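Local coordinates for protein catalase-3 (Neurospora crassa, PDB 4AJ9) that uses heme to convert hydrogen peroxide into water and oxygen, and so probably protects the fungal cell from peroxide damage, at residues 7-12 / 367-372; 296-301 / 445-450; 391-396 / 401-406; 563-568 / 583-588. All coordinates share one frame; numbering follows the deposited sequence.

Contact 1: residues 7-12 / 367-372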
# COMPACT_ATOMS: atom_id res chain seq x y z
N LYS C 7 -10.87 25.30 -6.78
CA LYS C 7 -11.69 25.31 -7.99
C LYS C 7 -11.03 24.63 -9.19
O LYS C 7 -11.71 24.04 -10.04
CB LYS C 7 -12.09 26.74 -8.37
CG LYS C 7 -13.40 27.20 -7.74
CD LYS C 7 -13.38 27.02 -6.24
CE LYS C 7 -14.60 27.68 -5.60
NZ LYS C 7 -14.68 29.13 -5.94
N GLU C 8 -9.71 24.69 -9.28
CA GLU C 8 -9.01 24.14 -10.43
C GLU C 8 -9.06 22.61 -10.54
O GLU C 8 -8.79 22.05 -11.60
CB GLU C 8 -7.55 24.62 -10.47
CG GLU C 8 -6.71 24.14 -9.29
CD GLU C 8 -5.22 24.29 -9.55
OE1 GLU C 8 -4.85 24.96 -10.54
OE2 GLU C 8 -4.42 23.72 -8.77
N VAL C 9 -9.41 21.93 -9.45
CA VAL C 9 -9.51 20.47 -9.49
C VAL C 9 -10.96 20.01 -9.35
O VAL C 9 -11.22 18.83 -9.14
CB VAL C 9 -8.70 19.79 -8.37
CG1 VAL C 9 -7.23 20.20 -8.44
CG2 VAL C 9 -9.29 20.14 -7.01
N GLU C 10 -11.90 20.95 -9.44
CA GLU C 10 -13.31 20.58 -9.37
C GLU C 10 -13.79 20.05 -10.72
O GLU C 10 -13.40 20.55 -11.77
CB GLU C 10 -14.15 21.75 -8.86
CG GLU C 10 -13.83 22.10 -7.41
CD GLU C 10 -14.71 23.19 -6.85
OE1 GLU C 10 -15.48 23.79 -7.63
OE2 GLU C 10 -14.64 23.45 -5.63
N VAL C 11 -14.59 19.00 -10.68
CA VAL C 11 -15.01 18.32 -11.89
C VAL C 11 -16.53 18.32 -11.98
O VAL C 11 -17.22 17.81 -11.10
CB VAL C 11 -14.48 16.87 -11.94
CG1 VAL C 11 -15.06 16.13 -13.14
CG2 VAL C 11 -12.96 16.87 -11.98
N ASP C 12 -17.04 18.90 -13.06
CA ASP C 12 -18.47 19.08 -13.27
C ASP C 12 -18.94 18.09 -14.32
O ASP C 12 -18.49 18.13 -15.47
CB ASP C 12 -18.74 20.53 -13.70
CG ASP C 12 -20.24 20.83 -13.85
OD1 ASP C 12 -21.07 19.94 -13.55
OD2 ASP C 12 -20.58 21.97 -14.26
N GLN C 367 0.71 16.53 -1.53
CA GLN C 367 0.32 16.98 -2.86
C GLN C 367 -1.20 16.95 -3.10
O GLN C 367 -1.68 17.55 -4.07
CB GLN C 367 1.05 16.16 -3.94
CG GLN C 367 2.56 16.28 -3.87
CD GLN C 367 3.27 15.63 -5.05
OE1 GLN C 367 2.76 14.68 -5.65
NE2 GLN C 367 4.44 16.15 -5.39
N LEU C 368 -1.96 16.30 -2.22
CA LEU C 368 -3.41 16.29 -2.36
C LEU C 368 -3.93 17.72 -2.27
O LEU C 368 -3.42 18.52 -1.49
CB LEU C 368 -4.05 15.42 -1.28
CG LEU C 368 -3.67 13.94 -1.36
CD1 LEU C 368 -4.20 13.18 -0.15
CD2 LEU C 368 -4.20 13.33 -2.65
N PRO C 369 -4.95 18.05 -3.07
CA PRO C 369 -5.42 19.45 -3.07
C PRO C 369 -5.65 20.02 -1.67
O PRO C 369 -5.23 21.15 -1.40
CB PRO C 369 -6.72 19.36 -3.86
CG PRO C 369 -6.48 18.20 -4.82
CD PRO C 369 -5.71 17.20 -3.99
N ILE C 370 -6.29 19.25 -0.79
CA ILE C 370 -6.63 19.78 0.54
C ILE C 370 -5.40 19.95 1.44
O ILE C 370 -5.42 20.75 2.38
CB ILE C 370 -7.71 18.92 1.25
CG1 ILE C 370 -8.27 19.63 2.50
CG2 ILE C 370 -7.17 17.54 1.61
CD1 ILE C 370 -9.19 20.82 2.18
N ASN C 371 -4.32 19.21 1.15
CA ASN C 371 -3.07 19.34 1.90
C ASN C 371 -2.07 20.35 1.33
O ASN C 371 -1.17 20.79 2.04
CB ASN C 371 -2.40 17.97 2.04
CG ASN C 371 -3.09 17.09 3.06
OD1 ASN C 371 -3.58 17.58 4.08
ND2 ASN C 371 -3.14 15.79 2.78
N ARG C 372 -2.21 20.70 0.06
CA ARG C 372 -1.25 21.64 -0.55
C ARG C 372 -1.22 22.98 0.18
O ARG C 372 -2.27 23.51 0.56
CB ARG C 372 -1.59 21.89 -2.02
CG ARG C 372 -1.40 20.70 -2.93
CD ARG C 372 -1.64 21.12 -4.36
NE ARG C 372 -0.70 22.18 -4.74
CZ ARG C 372 -0.53 22.60 -5.99
NH1 ARG C 372 -1.22 22.06 -6.98
NH2 ARG C 372 0.34 23.57 -6.24
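The carboxylate of E8 and the guanidinium of R372 approach each other as flat groups turned 52° apart. OE2 of E8 stands 4.0 Å from NH1 of R372, lying well out of the guanidinium plane and meeting it obliquely, so no N-H is aimed at the oxygen and the pair attracts by charge alone. E8 reaches this place with CG lodged between its backbone N and carbonyl carbon (chi1 64°) and an extended chain beyond, whereas R372 bends at chi3; the two side chains cross at about a right angle. Next to them V9 puts CG2 against the ring of P369, 4.1 Å from its CG and the same distance from its CB. On the proline side the chain is turned tightly, since L368 O accepts from both N371 N and R372 N. E10 and V11 form a parallel beta ladder with a strand of the second subunit, and I390 and A388 of that subunit pack on V9 and P369, consistent with the interwoven N-terminal arm of tetrameric catalases. The chemistry within the chain is therefore undemanding: one methyl on a proline ring, and an attraction that surrounding solvent would probably weaken, with neither fixing a precise orientation.

Contact 2: residues 296-301 / 445-450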
# COMPACT_ATOMS: atom_id res chain seq x y z
N PHE C 296 -3.11 23.03 33.04
CA PHE C 296 -3.40 24.29 32.36
C PHE C 296 -2.98 25.49 33.22
O PHE C 296 -2.76 25.34 34.41
CB PHE C 296 -4.87 24.41 31.91
CG PHE C 296 -5.87 24.50 33.04
CD1 PHE C 296 -6.17 25.72 33.62
CD2 PHE C 296 -6.52 23.37 33.50
CE1 PHE C 296 -7.09 25.81 34.65
CE2 PHE C 296 -7.44 23.44 34.53
CZ PHE C 296 -7.73 24.66 35.11
N LEU C 297 -2.84 26.65 32.60
CA LEU C 297 -2.43 27.85 33.32
C LEU C 297 -3.66 28.68 33.70
O LEU C 297 -4.32 29.24 32.82
CB LEU C 297 -1.48 28.69 32.45
CG LEU C 297 -0.90 29.96 33.06
CD1 LEU C 297 -0.06 29.64 34.27
CD2 LEU C 297 -0.07 30.71 32.03
N PRO C 298 -3.97 28.76 35.00
CA PRO C 298 -5.12 29.56 35.43
C PRO C 298 -5.08 30.95 34.82
O PRO C 298 -4.02 31.58 34.77
CB PRO C 298 -4.94 29.62 36.94
CG PRO C 298 -4.30 28.31 37.27
CD PRO C 298 -3.35 28.03 36.13
N GLU C 299 -6.22 31.43 34.33
CA GLU C 299 -6.28 32.73 33.67
C GLU C 299 -6.01 33.88 34.64
O GLU C 299 -5.72 34.99 34.21
CB GLU C 299 -7.62 32.92 32.98
CG GLU C 299 -7.72 32.10 31.69
CD GLU C 299 -9.06 32.20 31.04
OE1 GLU C 299 -9.62 33.32 31.00
OE2 GLU C 299 -9.55 31.15 30.56
N GLU C 300 -6.11 33.60 35.93
CA GLU C 300 -5.82 34.61 36.94
C GLU C 300 -4.34 34.98 36.90
O GLU C 300 -3.97 36.09 37.25
CB GLU C 300 -6.18 34.10 38.35
CG GLU C 300 -7.67 34.02 38.63
CD GLU C 300 -8.33 32.77 38.07
OE1 GLU C 300 -7.61 31.79 37.78
OE2 GLU C 300 -9.57 32.77 37.91
N PHE C 301 -3.51 34.03 36.48
CA PHE C 301 -2.06 34.23 36.42
C PHE C 301 -1.61 34.85 35.10
O PHE C 301 -0.64 35.60 35.05
CB PHE C 301 -1.31 32.91 36.62
CG PHE C 301 -1.64 32.20 37.90
CD1 PHE C 301 -2.06 32.90 39.02
CD2 PHE C 301 -1.51 30.82 37.99
CE1 PHE C 301 -2.35 32.23 40.19
CE2 PHE C 301 -1.80 30.15 39.17
CZ PHE C 301 -2.22 30.86 40.27
N PRO C 445 -7.04 18.47 38.91
CA PRO C 445 -8.39 17.91 38.85
C PRO C 445 -9.26 18.50 39.95
O PRO C 445 -10.41 18.86 39.70
CB PRO C 445 -8.16 16.42 39.09
CG PRO C 445 -6.81 16.17 38.49
CD PRO C 445 -6.00 17.42 38.81
N ARG C 446 -8.71 18.62 41.16
CA ARG C 446 -9.44 19.29 42.24
C ARG C 446 -9.78 20.74 41.89
O ARG C 446 -10.92 21.17 42.06
CB ARG C 446 -8.66 19.21 43.55
CG ARG C 446 -9.37 19.89 44.72
CD ARG C 446 -10.75 19.31 44.95
NE ARG C 446 -11.39 19.94 46.10
CZ ARG C 446 -11.30 19.49 47.35
NH1 ARG C 446 -10.62 18.38 47.61
NH2 ARG C 446 -11.91 20.14 48.34
N LEU C 447 -8.80 21.49 41.39
CA LEU C 447 -9.04 22.86 40.95
C LEU C 447 -10.21 22.95 39.97
O LEU C 447 -11.05 23.85 40.07
CB LEU C 447 -7.77 23.43 40.30
CG LEU C 447 -7.84 24.84 39.70
CD1 LEU C 447 -8.08 25.89 40.79
CD2 LEU C 447 -6.56 25.17 38.92
N PHE C 448 -10.26 22.02 39.02
CA PHE C 448 -11.30 22.04 38.01
C PHE C 448 -12.67 21.75 38.61
O PHE C 448 -13.63 22.49 38.39
CB PHE C 448 -10.97 21.04 36.90
CG PHE C 448 -12.08 20.82 35.92
CD1 PHE C 448 -12.36 21.77 34.95
CD2 PHE C 448 -12.84 19.66 35.97
CE1 PHE C 448 -13.39 21.57 34.04
CE2 PHE C 448 -13.86 19.44 35.07
CZ PHE C 448 -14.15 20.40 34.11
N PHE C 449 -12.75 20.69 39.41
CA PHE C 449 -14.00 20.34 40.06
C PHE C 449 -14.51 21.50 40.95
O PHE C 449 -15.71 21.83 40.93
CB PHE C 449 -13.84 19.05 40.87
CG PHE C 449 -15.12 18.58 41.49
CD1 PHE C 449 -16.01 17.81 40.77
CD2 PHE C 449 -15.43 18.90 42.80
CE1 PHE C 449 -17.20 17.38 41.34
CE2 PHE C 449 -16.61 18.47 43.38
CZ PHE C 449 -17.50 17.71 42.65
N ASN C 450 -13.62 22.10 41.74
CA ASN C 450 -14.00 23.25 42.56
C ASN C 450 -14.61 24.38 41.76
O ASN C 450 -15.34 25.20 42.30
CB ASN C 450 -12.78 23.84 43.30
CG ASN C 450 -12.28 22.95 44.39
OD1 ASN C 450 -12.96 22.02 44.81
ND2 ASN C 450 -11.06 23.23 44.86
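L447 is the residue through which helix 443-450 meets F296 and P298 of the loop leading to strand 305-314. Following the helix from its earlier end, the CB of P445 points away from that loop, and its side chain touches H188 of helix 187-193. R446 serves the helix itself: its NE donates to OD1 of N450 over 2.9 Å at 153°, with the acceptor in the guanidinium plane. L447 comes next and makes the contact. Its CG is anti to the backbone N (chi1 177°), which sends CD2 outward to lie 4.0 Å from CZ of F296, approaching that ring obliquely, and 4.2 Å from CG of P298. F448 covers a little of the loop without close touch and instead stacks on W192, while F449 packs on F191. N450 follows, its ND2 donating to H512 O and N514 O. All three touching residues are buried, and the junction is apolar; F296 N adds a polar tie to Q444 OE1, one residue ahead of the segment. Such a seam is characteristic of the catalase fold, where the helical region after the beta-barrel domain packs back against it, here with the side chain of F296 about 11 Å from the heme.

Contact 3: residues 391-396 / 401-406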
# COMPACT_ATOMS: atom_id res chain seq x y z
N HIS C 391 9.05 17.60 -12.19
CA HIS C 391 10.11 18.50 -11.77
C HIS C 391 11.06 18.84 -12.90
O HIS C 391 11.54 17.96 -13.61
CB HIS C 391 10.91 17.92 -10.60
CG HIS C 391 10.14 17.81 -9.32
ND1 HIS C 391 9.31 16.75 -9.04
CD2 HIS C 391 10.09 18.63 -8.24
CE1 HIS C 391 8.77 16.92 -7.84
NE2 HIS C 391 9.22 18.05 -7.34
N LYS C 392 11.35 20.14 -13.03
CA LYS C 392 12.20 20.66 -14.10
C LYS C 392 13.69 20.58 -13.77
O LYS C 392 14.51 20.38 -14.66
CB LYS C 392 11.80 22.10 -14.39
CG LYS C 392 12.45 22.73 -15.62
CD LYS C 392 11.95 24.17 -15.84
CE LYS C 392 10.42 24.29 -15.64
NZ LYS C 392 9.58 23.65 -16.70
N ASN C 393 14.05 20.77 -12.50
CA ASN C 393 15.46 20.86 -12.10
C ASN C 393 16.07 19.48 -12.03
O ASN C 393 15.68 18.68 -11.20
CB ASN C 393 15.59 21.55 -10.72
CG ASN C 393 17.02 21.50 -10.16
OD1 ASN C 393 18.00 21.50 -10.90
ND2 ASN C 393 17.13 21.44 -8.82
N ILE C 394 17.04 19.19 -12.91
CA ILE C 394 17.62 17.86 -12.97
C ILE C 394 18.80 17.69 -12.01
O ILE C 394 19.31 16.60 -11.84
CB ILE C 394 18.09 17.50 -14.40
CG1 ILE C 394 19.37 18.27 -14.75
CG2 ILE C 394 16.97 17.76 -15.41
CD1 ILE C 394 19.90 17.95 -16.14
N HIS C 395 19.23 18.79 -11.39
CA HIS C 395 20.27 18.72 -10.38
C HIS C 395 19.64 18.79 -8.99
O HIS C 395 19.66 19.82 -8.30
CB HIS C 395 21.34 19.79 -10.64
CG HIS C 395 21.93 19.71 -12.01
ND1 HIS C 395 21.59 20.59 -13.02
CD2 HIS C 395 22.77 18.80 -12.57
CE1 HIS C 395 22.22 20.24 -14.13
NE2 HIS C 395 22.94 19.16 -13.88
N HIS C 396 19.06 17.65 -8.61
CA HIS C 396 18.20 17.50 -7.44
C HIS C 396 18.99 17.13 -6.19
O HIS C 396 18.68 16.16 -5.49
CB HIS C 396 17.11 16.45 -7.72
CG HIS C 396 17.65 15.13 -8.20
ND1 HIS C 396 18.92 14.97 -8.71
CD2 HIS C 396 17.07 13.90 -8.25
CE1 HIS C 396 19.10 13.70 -9.05
NE2 HIS C 396 17.99 13.04 -8.78
N TYR C 401 27.31 22.96 -7.97
CA TYR C 401 27.73 24.02 -8.88
C TYR C 401 26.72 24.11 -10.02
O TYR C 401 26.33 25.20 -10.43
CB TYR C 401 29.14 23.74 -9.43
CG TYR C 401 29.47 24.57 -10.65
CD1 TYR C 401 29.88 25.89 -10.53
CD2 TYR C 401 29.35 24.03 -11.93
CE1 TYR C 401 30.17 26.65 -11.66
CE2 TYR C 401 29.64 24.77 -13.05
CZ TYR C 401 30.05 26.08 -12.91
OH TYR C 401 30.33 26.83 -14.03
N LEU C 402 26.30 22.94 -10.52
CA LEU C 402 25.42 22.86 -11.69
C LEU C 402 24.02 23.47 -11.54
O LEU C 402 23.44 23.91 -12.54
CB LEU C 402 25.29 21.41 -12.17
CG LEU C 402 26.57 20.75 -12.68
CD1 LEU C 402 26.33 19.27 -13.01
CD2 LEU C 402 27.06 21.50 -13.89
N ASN C 403 23.46 23.49 -10.33
CA ASN C 403 22.16 24.16 -10.17
C ASN C 403 22.29 25.59 -9.67
O ASN C 403 21.30 26.23 -9.30
CB ASN C 403 21.18 23.33 -9.32
CG ASN C 403 21.64 23.15 -7.88
OD1 ASN C 403 22.36 23.98 -7.33
ND2 ASN C 403 21.21 22.04 -7.26
N LYS C 404 23.52 26.10 -9.66
CA LYS C 404 23.76 27.50 -9.31
C LYS C 404 23.35 27.83 -7.88
O LYS C 404 23.17 28.99 -7.52
CB LYS C 404 23.04 28.42 -10.30
CG LYS C 404 23.51 28.22 -11.73
CD LYS C 404 22.54 28.81 -12.74
CE LYS C 404 23.11 28.78 -14.15
NZ LYS C 404 24.24 29.75 -14.31
N GLY C 405 23.21 26.80 -7.06
CA GLY C 405 22.82 26.99 -5.68
C GLY C 405 21.32 26.97 -5.44
O GLY C 405 20.87 27.32 -4.34
N TYR C 406 20.53 26.56 -6.43
CA TYR C 406 19.06 26.56 -6.27
C TYR C 406 18.42 25.18 -6.42
O TYR C 406 18.80 24.42 -7.31
CB TYR C 406 18.40 27.57 -7.21
CG TYR C 406 18.83 28.98 -6.88
CD1 TYR C 406 18.16 29.71 -5.91
CD2 TYR C 406 19.90 29.57 -7.53
CE1 TYR C 406 18.56 30.98 -5.58
CE2 TYR C 406 20.31 30.85 -7.21
CZ TYR C 406 19.63 31.55 -6.24
OH TYR C 406 20.01 32.82 -5.90
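Two Asx turns face each other where N393 meets N403, each built by an asparagine whose OD1 accepts from the backbone N two residues on. N393 OD1 takes H395 N at 3.0 Å, the donor standing above the carbonyl plane; N403 OD1 takes G405 N at 3.0 Å. With CG of N403 between its backbone N and carbonyl carbon (chi1 64°), ND2 reaches between the segments and donates to H395 O at 2.9 Å in a nearly straight bond (164°), the oxygen in the plane of the N403 amide; N393 ND2 adds a weak bond to the same oxygen. Over the H395 imidazole, CB of L402 sits 3.6 Å from the ring centroid, only 7° off its normal, a CH-pi contact, while I394 CG1 covers the opposite face toward the rim, and CD1 of L402 comes 3.5 Å from NE2 of H395. These turns belong to the long wrapping segment that ties catalase tetramers together: D178 of the third subunit accepts from the backbone N of Y401 and L402. A serine in place of H395 would probably cost L402 CB its CH-pi contact and I394 CG1 the ring face it covers. Type I and type I' turns, Y401 to K404 and N403 to Y406, carry the chain past G405, at whose backbone angles a CB would run into the carbonyl O of the residue before.

Contact 4: residues 563-568 / 583-588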
# COMPACT_ATOMS: atom_id res chain seq x y z
N THR C 563 -38.92 23.81 13.42
CA THR C 563 -39.49 22.65 12.75
C THR C 563 -40.92 22.45 13.23
O THR C 563 -41.14 22.13 14.40
CB THR C 563 -38.69 21.36 13.06
OG1 THR C 563 -37.32 21.55 12.72
CG2 THR C 563 -39.25 20.17 12.29
N VAL C 564 -41.89 22.63 12.34
CA VAL C 564 -43.27 22.34 12.70
C VAL C 564 -43.56 20.86 12.51
O VAL C 564 -43.32 20.29 11.44
CB VAL C 564 -44.25 23.17 11.86
CG1 VAL C 564 -45.69 22.74 12.15
CG2 VAL C 564 -44.05 24.66 12.14
N ILE C 565 -44.08 20.23 13.56
CA ILE C 565 -44.29 18.79 13.57
C ILE C 565 -45.77 18.46 13.64
O ILE C 565 -46.50 19.06 14.42
CB ILE C 565 -43.61 18.16 14.80
CG1 ILE C 565 -42.12 18.49 14.81
CG2 ILE C 565 -43.87 16.64 14.87
CD1 ILE C 565 -41.43 18.16 16.13
N ALA C 566 -46.21 17.50 12.81
CA ALA C 566 -47.58 17.00 12.90
C ALA C 566 -47.65 15.51 12.52
O ALA C 566 -46.63 14.85 12.34
CB ALA C 566 -48.51 17.83 12.02
N GLU C 567 -48.87 14.99 12.40
CA GLU C 567 -49.08 13.57 12.18
C GLU C 567 -48.56 13.14 10.82
O GLU C 567 -48.02 12.04 10.67
CB GLU C 567 -50.57 13.22 12.29
CG GLU C 567 -51.15 13.45 13.68
CD GLU C 567 -51.76 14.83 13.84
OE1 GLU C 567 -51.39 15.75 13.08
OE2 GLU C 567 -52.62 14.97 14.73
N TYR C 568 -48.73 14.01 9.82
CA TYR C 568 -48.24 13.77 8.47
C TYR C 568 -47.85 15.09 7.83
O TYR C 568 -48.09 16.16 8.40
CB TYR C 568 -49.28 13.03 7.60
CG TYR C 568 -50.61 13.76 7.40
CD1 TYR C 568 -50.77 14.69 6.39
CD2 TYR C 568 -51.69 13.49 8.22
CE1 TYR C 568 -51.98 15.35 6.21
CE2 TYR C 568 -52.90 14.15 8.05
CZ TYR C 568 -53.04 15.07 7.05
OH TYR C 568 -54.24 15.71 6.88
N THR C 583 -34.45 15.24 21.04
CA THR C 583 -33.01 15.42 20.95
C THR C 583 -32.61 16.37 19.82
O THR C 583 -31.50 16.91 19.81
CB THR C 583 -32.24 14.08 20.73
OG1 THR C 583 -32.79 13.39 19.60
CG2 THR C 583 -32.31 13.20 21.97
N ALA C 584 -33.52 16.58 18.86
CA ALA C 584 -33.23 17.40 17.69
C ALA C 584 -33.36 18.90 17.95
O ALA C 584 -32.93 19.72 17.14
CB ALA C 584 -34.13 17.02 16.53
N PHE C 585 -33.94 19.25 19.09
CA PHE C 585 -34.32 20.63 19.34
C PHE C 585 -33.73 21.17 20.63
O PHE C 585 -33.42 20.43 21.55
CB PHE C 585 -35.85 20.75 19.39
CG PHE C 585 -36.54 20.08 18.24
CD1 PHE C 585 -36.37 20.55 16.95
CD2 PHE C 585 -37.32 18.96 18.45
CE1 PHE C 585 -36.98 19.92 15.89
CE2 PHE C 585 -37.94 18.33 17.39
CZ PHE C 585 -37.76 18.80 16.11
N ASP C 586 -33.60 22.49 20.68
CA ASP C 586 -33.11 23.16 21.86
C ASP C 586 -34.28 23.66 22.71
O ASP C 586 -34.12 23.96 23.89
CB ASP C 586 -32.17 24.29 21.46
CG ASP C 586 -30.99 23.80 20.66
OD1 ASP C 586 -30.18 23.05 21.24
OD2 ASP C 586 -30.86 24.17 19.46
N ALA C 587 -35.45 23.73 22.09
CA ALA C 587 -36.68 24.11 22.80
C ALA C 587 -37.88 23.39 22.17
O ALA C 587 -37.88 23.09 20.98
CB ALA C 587 -36.88 25.63 22.76
N VAL C 588 -38.90 23.10 22.98
CA VAL C 588 -40.09 22.41 22.48
C VAL C 588 -41.35 23.20 22.83
O VAL C 588 -41.60 23.50 24.00
CB VAL C 588 -40.20 20.98 23.04
CG1 VAL C 588 -41.48 20.31 22.57
CG2 VAL C 588 -38.99 20.17 22.62
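F585 sets the end of its ring against T563 and I565. CG beside the backbone N (chi1 -48°) brings the ring end to both. CD1 of I565 comes from the opposite direction to lie 3.7 Å from CE2 of F585 and equally far from its CZ, an oblique apolar contact. A584 CB lies over the centre of one ring face, 3.9 Å above its plane. The T563 side is no farther off but less enclosed: the threonine is partly exposed, unlike buried I565 and F585, crosses the ring at about a right angle, and brings OG1, a polar atom, to its edge. T563 CB and OG1 each lie 3.6 Å from F585 CE1. A bound pentaethylene glycol, probably from the crystallisation liquor, lies about 4 Å from the T563 side chain. Cutting F585 back to an alanine would probably open a gap beneath A584 and strip the I565 methyl of its mate. In the parallel sheet of the C-terminal domain, strand 533-537 runs between 561-566 and 587-590, so F585, just ahead of the latter, bridges two strands that are not neighbours; V564 faces helix 544-557, while A587 packs on helix 654-667.

Contacts 2 and 4 are buried and mostly apolar, built from an aromatic ring met by aliphatic groups, whereas contacts 1 and 3 lie at the surface and mix polar with apolar parts. Contact 1 relies on a charge attraction and one methyl; contact 3 on a side-chain amide donating to a backbone carbonyl, and a covered imidazole. Both touch the second subunit. Segments 367-372 and 391-396, which follow one another closely along the chain, come within about 5 Å at their nearest atoms. Contact 2 joins the barrel side to the helical region, while contact 4 stays inside the C-terminal domain, its centre about 39 Å from that of contact 2.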